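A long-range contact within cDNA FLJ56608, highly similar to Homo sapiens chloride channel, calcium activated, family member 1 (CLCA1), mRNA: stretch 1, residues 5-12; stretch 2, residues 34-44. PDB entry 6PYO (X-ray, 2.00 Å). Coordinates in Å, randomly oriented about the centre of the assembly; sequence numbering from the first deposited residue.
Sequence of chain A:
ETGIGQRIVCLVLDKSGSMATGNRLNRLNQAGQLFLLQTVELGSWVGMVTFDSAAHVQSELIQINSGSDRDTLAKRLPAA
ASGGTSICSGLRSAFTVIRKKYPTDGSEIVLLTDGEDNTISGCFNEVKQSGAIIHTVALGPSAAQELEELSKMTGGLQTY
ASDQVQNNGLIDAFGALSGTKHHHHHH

Stretch 1, residues 5-12: GQRIVCLV
Stretch 2 (34-44) LFLLQTVELGS

Residues 5-12 enter as a loop and become a β-strand at I8, whereas residues 34-44 are the last turns of a helix (34-39) followed by a loop. The strand and helix run roughly antiparallel, at 146° between their N-to-C directions, with axes 11.4 Å apart at closest approach. The two stretches converge toward the loop end: the CA atoms of L11 and F35 lie 9.4 Å apart, those of R7 and S44 only 4.7 Å. Together the stretches bury 425 Å².

R7 contributes the largest share. With phi/psi of -61/142°, it directs its CA-CB bond toward the second stretch and extends its side chain almost fully (chi1 to chi3 all t, at -178°, 178° and -151°; chi4 -177°). This reach brings NH1 of R7 to 3.0 Å from OE1 of E41, in a salt bridge that is also a hydrogen bond, with the carboxylate oxygen near the guanidinium plane. E41 starts sideways and bends its end inward through chi1 p and chi2 of -92°. F35 lies over one face of the same guanidinium, its CE1 4.1 Å from R7 NH1, so a long side chain with a flat, charged end serves both a carboxylate and an aromatic ring.

F35, chi1 t and chi2 72°, points toward the strand and fills the wider gap there. Alternation in the extended strand turns V9 and L11 toward the helix and I8 and C10 away. V9 (chi1 t) places CG1 3.8 Å from F35 CZ, and L11 (chi1 -88°, chi2 48°) brings CD1 to 3.6 Å from F35 CE2. The other methyl of L11, CD2, meets CD2 of L36 at 3.8 Å; L36 leaves its backbone sideways, but its m,t rotamer carries the tip inward. V9, L11 and L36 are buried, as suits their apolar side chains.

The helix ends through a wider π-type turn at 35-39, with V40 N bonded to F35 O at 2.9 Å, and V40 then leaves helical phi/psi (-66/140°). A type II turn from E41 to S44 follows, closed by S44 N to E41 O at 3.1 Å. G43 adopts 91/-9°, where a CB would jam against the preceding carbonyl oxygen; its own O packs 3.5 Å from Q6 CB. S44 (chi1 m) donates from OG to E41 O at 2.9 Å, and its CA makes a CA-H···O contact of 3.5 Å with R7 O. One water joins the two stretches, accepting from R7 N at 3.0 Å and donating to S44 OG at 2.8 Å.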

# COMPACT_ATOMS: atom_id res chain seq x y z
N GLY A 5 -18.50 6.55 7.57
CA GLY A 5 -17.66 7.64 7.15
C GLY A 5 -16.25 7.65 7.67
O GLY A 5 -15.62 8.73 7.71
N GLN A 6 -15.73 6.49 8.07
CA GLN A 6 -14.33 6.31 8.44
C GLN A 6 -13.53 5.79 7.26
O GLN A 6 -13.96 4.88 6.53
CB GLN A 6 -14.19 5.35 9.63
CG GLN A 6 -15.04 5.80 10.82
CD GLN A 6 -15.44 4.63 11.71
OE1 GLN A 6 -15.75 3.53 11.21
NE2 GLN A 6 -15.48 4.86 13.02
N ARG A 7 -12.40 6.45 7.04
CA ARG A 7 -11.48 6.07 5.99
C ARG A 7 -10.98 4.66 6.23
O ARG A 7 -10.70 4.28 7.36
CB ARG A 7 -10.30 7.04 6.00
CG ARG A 7 -9.25 6.78 4.90
CD ARG A 7 -8.15 7.83 4.99
NE ARG A 7 -7.54 8.10 3.71
CZ ARG A 7 -6.53 8.94 3.55
NH1 ARG A 7 -6.01 9.54 4.61
NH2 ARG A 7 -6.01 9.15 2.36
N ILE A 8 -10.83 3.89 5.16
CA ILE A 8 -10.18 2.59 5.17
C ILE A 8 -8.95 2.69 4.29
O ILE A 8 -9.06 3.05 3.13
CB ILE A 8 -11.09 1.46 4.65
CG1 ILE A 8 -12.34 1.35 5.51
CG2 ILE A 8 -10.23 0.18 4.54
CD1 ILE A 8 -13.44 0.56 4.84
N VAL A 9 -7.79 2.34 4.82
CA VAL A 9 -6.53 2.49 4.09
C VAL A 9 -5.67 1.29 4.39
O VAL A 9 -5.59 0.87 5.54
CB VAL A 9 -5.76 3.78 4.50
CG1 VAL A 9 -4.64 4.08 3.50
CG2 VAL A 9 -6.66 4.94 4.54
N CYS A 10 -5.06 0.74 3.35
CA CYS A 10 -4.09 -0.32 3.50
C CYS A 10 -2.80 0.14 2.85
O CYS A 10 -2.78 0.45 1.66
CB CYS A 10 -4.57 -1.64 2.87
SG CYS A 10 -3.56 -3.02 3.57
N LEU A 11 -1.75 0.24 3.65
CA LEU A 11 -0.42 0.40 3.11
C LEU A 11 0.01 -0.91 2.47
O LEU A 11 -0.11 -1.99 3.07
CB LEU A 11 0.56 0.77 4.23
CG LEU A 11 0.76 2.22 4.57
CD1 LEU A 11 -0.66 2.82 4.71
CD2 LEU A 11 1.57 2.42 5.82
N VAL A 12 0.49 -0.82 1.24
CA VAL A 12 1.03 -1.96 0.51
C VAL A 12 2.46 -1.59 0.14
O VAL A 12 2.70 -0.65 -0.64
CB VAL A 12 0.18 -2.31 -0.70
CG1 VAL A 12 0.77 -3.52 -1.40
CG2 VAL A 12 -1.23 -2.63 -0.23
N LEU A 34 5.75 9.32 7.68
CA LEU A 34 4.95 10.52 7.54
C LEU A 34 3.47 10.21 7.49
O LEU A 34 2.66 10.81 8.21
CB LEU A 34 5.36 11.28 6.29
CG LEU A 34 4.82 12.69 6.22
CD1 LEU A 34 5.67 13.54 7.16
CD2 LEU A 34 4.82 13.21 4.82
N PHE A 35 3.09 9.26 6.63
CA PHE A 35 1.68 8.93 6.55
C PHE A 35 1.14 8.46 7.89
O PHE A 35 0.07 8.91 8.33
CB PHE A 35 1.44 7.86 5.52
CG PHE A 35 0.01 7.58 5.29
CD1 PHE A 35 -0.80 8.49 4.61
CD2 PHE A 35 -0.53 6.39 5.72
CE1 PHE A 35 -2.13 8.22 4.39
CE2 PHE A 35 -1.86 6.11 5.49
CZ PHE A 35 -2.66 7.03 4.84
N LEU A 36 1.85 7.54 8.54
CA LEU A 36 1.33 6.90 9.76
C LEU A 36 1.35 7.83 10.96
O LEU A 36 0.41 7.85 11.75
CB LEU A 36 2.13 5.63 10.06
CG LEU A 36 1.95 4.48 9.07
CD1 LEU A 36 2.87 3.31 9.38
CD2 LEU A 36 0.48 4.04 9.12
N LEU A 37 2.41 8.60 11.13
CA LEU A 37 2.58 9.42 12.31
C LEU A 37 1.93 10.80 12.19
O LEU A 37 1.60 11.39 13.22
CB LEU A 37 4.06 9.59 12.62
CG LEU A 37 4.86 8.30 12.82
CD1 LEU A 37 6.30 8.58 13.27
CD2 LEU A 37 4.23 7.33 13.81
N GLN A 38 1.70 11.30 10.97
CA GLN A 38 1.19 12.66 10.85
C GLN A 38 -0.04 12.78 9.96
O GLN A 38 -0.95 13.55 10.28
CB GLN A 38 2.31 13.59 10.32
CG GLN A 38 3.08 14.29 11.43
CD GLN A 38 4.52 14.57 11.07
OE1 GLN A 38 5.38 13.69 11.17
NE2 GLN A 38 4.81 15.80 10.65
N THR A 39 -0.12 12.03 8.88
CA THR A 39 -1.13 12.31 7.88
C THR A 39 -2.46 11.62 8.16
O THR A 39 -3.50 12.30 8.15
CB THR A 39 -0.58 11.93 6.50
OG1 THR A 39 0.71 12.53 6.38
CG2 THR A 39 -1.51 12.42 5.34
N VAL A 40 -2.47 10.31 8.43
CA VAL A 40 -3.75 9.61 8.51
C VAL A 40 -4.51 10.17 9.71
O VAL A 40 -3.91 10.49 10.74
CB VAL A 40 -3.54 8.09 8.53
CG1 VAL A 40 -3.00 7.61 9.85
CG2 VAL A 40 -4.85 7.35 8.18
N GLU A 41 -5.82 10.36 9.55
CA GLU A 41 -6.65 11.07 10.51
C GLU A 41 -7.24 10.13 11.57
O GLU A 41 -7.47 8.94 11.32
CB GLU A 41 -7.81 11.81 9.81
CG GLU A 41 -8.85 10.90 9.02
CD GLU A 41 -8.53 10.67 7.49
OE1 GLU A 41 -7.38 10.27 7.13
OE2 GLU A 41 -9.44 10.92 6.65
N LEU A 42 -7.50 10.70 12.74
CA LEU A 42 -8.19 10.03 13.83
C LEU A 42 -9.40 9.27 13.31
O LEU A 42 -10.20 9.81 12.54
CB LEU A 42 -8.62 11.10 14.85
CG LEU A 42 -9.41 10.78 16.11
CD1 LEU A 42 -8.44 10.08 17.09
CD2 LEU A 42 -9.98 12.05 16.73
N GLY A 43 -9.55 8.03 13.74
CA GLY A 43 -10.73 7.28 13.43
C GLY A 43 -10.65 6.46 12.17
O GLY A 43 -11.54 5.63 11.93
N SER A 44 -9.60 6.64 11.39
CA SER A 44 -9.37 5.80 10.22
C SER A 44 -9.00 4.37 10.61
O SER A 44 -8.29 4.14 11.59
CB SER A 44 -8.24 6.37 9.41
OG SER A 44 -8.55 7.67 9.00
O HOH W 1 -11.29 8.45 8.98